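4-hydroxy-tetrahydrodipicolinate synthase (Thermotoga maritima, PDB 1O5K) probably catalyses the condensation of pyruvate with aspartate semialdehyde to 4-hydroxy-tetrahydrodipicolinate, a step of lysine biosynthesis. Local coordinates at residues 88-92 against 116-120. Residues are numbered along the deposited sequence; the frame is centred on the assembly and turned at random.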
ATOM      1  N   ALA A  88      12.986   2.151  26.511  1.00 26.13           N
ATOM      2  CA  ALA A  88      13.600   3.417  26.847  1.00 26.34           C
ATOM      3  C   ALA A  88      13.781   4.332  25.622  1.00 28.13           C
ATOM      4  O   ALA A  88      14.538   5.290  25.677  1.00 31.38           O
ATOM      5  CB  ALA A  88      14.931   3.178  27.509  1.00 26.23           C
ATOM      6  N   GLY A  89      13.120   4.027  24.522  1.00 27.93           N
ATOM      7  CA  GLY A  89      13.319   4.793  23.286  1.00 31.24           C
ATOM      8  C   GLY A  89      12.302   5.917  23.172  1.00 28.98           C
ATOM      9  O   GLY A  89      11.122   5.727  23.477  1.00 28.72           O
ATOM     10  N   THR A  90      12.745   7.087  22.744  1.00 27.66           N
ATOM     11  CA  THR A  90      11.826   8.156  22.340  1.00 25.46           C
ATOM     12  C   THR A  90      12.305   8.718  21.000  1.00 24.49           C
ATOM     13  O   THR A  90      13.231   8.213  20.387  1.00 25.35           O
ATOM     14  CB  THR A  90      11.688   9.293  23.399  1.00 28.34           C
ATOM     15  OG1 THR A  90      12.837  10.201  23.377  1.00 25.33           O
ATOM     16  CG2 THR A  90      11.661   8.749  24.811  1.00 37.87           C
ATOM     17  N   ASN A  91      11.677   9.778  20.560  1.00 24.31           N
ATOM     18  CA  ASN A  91      12.082  10.374  19.264  1.00 23.57           C
ATOM     19  C   ASN A  91      13.069  11.515  19.389  1.00 23.41           C
ATOM     20  O   ASN A  91      13.398  12.175  18.364  1.00 22.83           O
ATOM     21  CB  ASN A  91      10.836  10.702  18.439  1.00 22.49           C
ATOM     22  CG  ASN A  91       9.957  11.739  19.060  1.00 24.53           C
ATOM     23  OD1 ASN A  91      10.162  12.161  20.213  1.00 24.73           O
ATOM     24  ND2 ASN A  91       8.888  12.138  18.309  1.00 26.66           N
ATOM     25  N   SER A  92      13.594  11.722  20.595  1.00 22.90           N
ATOM     26  CA  SER A  92      14.733  12.616  20.822  1.00 23.61           C
ATOM     27  C   SER A  92      15.937  11.783  21.280  1.00 25.28           C
ATOM     28  O   SER A  92      15.838  11.030  22.215  1.00 23.61           O
ATOM     29  CB  SER A  92      14.401  13.631  21.877  1.00 23.97           C
ATOM     30  OG  SER A  92      15.588  14.154  22.425  1.00 22.87           O
ATOM     31  N   PRO A 116      13.117   6.210  16.648  1.00 24.71           N
ATOM     32  CA  PRO A 116      12.338   7.421  16.795  1.00 22.77           C
ATOM     33  C   PRO A 116      11.096   7.431  15.925  1.00 24.88           C
ATOM     34  O   PRO A 116      11.158   7.203  14.705  1.00 25.77           O
ATOM     35  CB  PRO A 116      13.303   8.509  16.373  1.00 24.42           C
ATOM     36  CG  PRO A 116      14.649   7.944  16.895  1.00 23.99           C
ATOM     37  CD  PRO A 116      14.575   6.485  16.592  1.00 23.21           C
ATOM     38  N   TYR A 117       9.957   7.636  16.591  1.00 25.92           N
ATOM     39  CA  TYR A 117       8.617   7.680  15.968  1.00 26.20           C
ATOM     40  C   TYR A 117       8.274   9.140  15.632  1.00 26.07           C
ATOM     41  O   TYR A 117       8.844  10.041  16.222  1.00 22.87           O
ATOM     42  CB  TYR A 117       7.530   7.093  16.923  1.00 28.38           C
ATOM     43  CG  TYR A 117       7.753   7.492  18.368  1.00 24.93           C
ATOM     44  CD1 TYR A 117       7.357   8.763  18.838  1.00 25.39           C
ATOM     45  CD2 TYR A 117       8.448   6.667  19.239  1.00 26.95           C
ATOM     46  CE1 TYR A 117       7.587   9.152  20.132  1.00 30.74           C
ATOM     47  CE2 TYR A 117       8.704   7.072  20.532  1.00 33.14           C
ATOM     48  CZ  TYR A 117       8.256   8.310  20.976  1.00 30.06           C
ATOM     49  OH  TYR A 117       8.534   8.686  22.257  1.00 31.39           O
ATOM     50  N   TYR A 118       7.445   9.337  14.615  1.00 21.84           N
ATOM     51  CA  TYR A 118       6.839  10.613  14.246  1.00 22.64           C
ATOM     52  C   TYR A 118       7.734  11.577  13.454  1.00 21.20           C
ATOM     53  O   TYR A 118       7.241  12.214  12.520  1.00 24.54           O
ATOM     54  CB  TYR A 118       6.296  11.327  15.487  1.00 24.61           C
ATOM     55  CG  TYR A 118       5.433  12.559  15.234  1.00 21.53           C
ATOM     56  CD1 TYR A 118       4.332  12.519  14.403  1.00 25.66           C
ATOM     57  CD2 TYR A 118       5.722  13.760  15.855  1.00 25.91           C
ATOM     58  CE1 TYR A 118       3.568  13.652  14.166  1.00 27.38           C
ATOM     59  CE2 TYR A 118       4.968  14.884  15.624  1.00 35.42           C
ATOM     60  CZ  TYR A 118       3.888  14.826  14.766  1.00 33.50           C
ATOM     61  OH  TYR A 118       3.124  15.934  14.547  1.00 32.90           O
ATOM     62  N   ASN A 119       9.019  11.665  13.794  1.00 22.73           N
ATOM     63  CA  ASN A 119       9.913  12.588  13.083  1.00 21.64           C
ATOM     64  C   ASN A 119      10.696  11.935  11.952  1.00 23.04           C
ATOM     65  O   ASN A 119      11.438  12.647  11.284  1.00 23.50           O
ATOM     66  CB  ASN A 119      10.799  13.361  14.033  1.00 20.59           C
ATOM     67  CG  ASN A 119      11.604  12.493  14.976  1.00 21.54           C
ATOM     68  OD1 ASN A 119      11.613  11.266  14.892  1.00 22.96           O
ATOM     69  ND2 ASN A 119      12.403  13.179  15.840  1.00 21.16           N
ATOM     70  N   LYS A 120      10.494  10.619  11.692  1.00 22.23           N
ATOM     71  CA  LYS A 120      10.962   9.960  10.448  1.00 24.70           C
ATOM     72  C   LYS A 120      12.429  10.272  10.064  1.00 22.40           C
ATOM     73  O   LYS A 120      12.759  10.777   8.991  1.00 23.33           O
ATOM     74  CB  LYS A 120      10.014  10.220   9.254  1.00 25.50           C
ATOM     75  CG  LYS A 120       8.560   9.833   9.476  1.00 33.03           C
ATOM     76  CD  LYS A 120       7.709   9.888   8.152  1.00 30.64           C
ATOM     77  CE  LYS A 120       7.939  11.140   7.337  1.00 41.83           C
ATOM     78  NZ  LYS A 120       7.139  11.193   6.042  1.00 45.82           N
TER
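Asn91 and Asn119 join two neighbouring loops of the TIM barrel, those that follow strands 84-87 and 110-114 at the carboxyl ends of the parallel strands, where the active site of this family lies. Two hydrogen bonds run across in opposite senses, each from a side-chain amide to a main-chain carbonyl. Asn119 ND2 donates an N-H to Asn91 O at 2.9 Å, and Asn91 ND2 donates one to Tyr117 O at 3.0 Å; both are bent, with N-H...O angles of 144°. The second oxygen lies close to the amide plane of Asn91, whose CG sits between the backbone N and the carbonyl carbon (chi1 64°), a turn that brings the amide to the opposing loop. Asparagine suits both places, being short and carrying an N-H donor.

Nonpolar contacts fill in around these bonds. Asn91 CB lies over one face of the Tyr117 ring in a CH-pi contact, 4.2 Å from the centroid, and the amide is inclined only 26° to the ring. At the far end of the ring, Tyr117 OH rests 3.3 Å from Thr90 CA. With only an alanine here, Asn91 CB would probably lose the ring face it lies against and a gap would open beside Thr90.

In the assembly the Tyr117 ring stacks on Tyr118 of the second subunit, and Tyr118 is predicted to belong to the catalytic proton relay, so the contact lies at the subunit interface and probably beside the active site. Within the first loop, Thr90 OG1 accepts from Ser92 N in an ST turn, just ahead of helix 93-106, which Ser92 N-caps. Across from that turn Pro116, rigid and compact, sets its CB 3.7 Å from Asn91 CA.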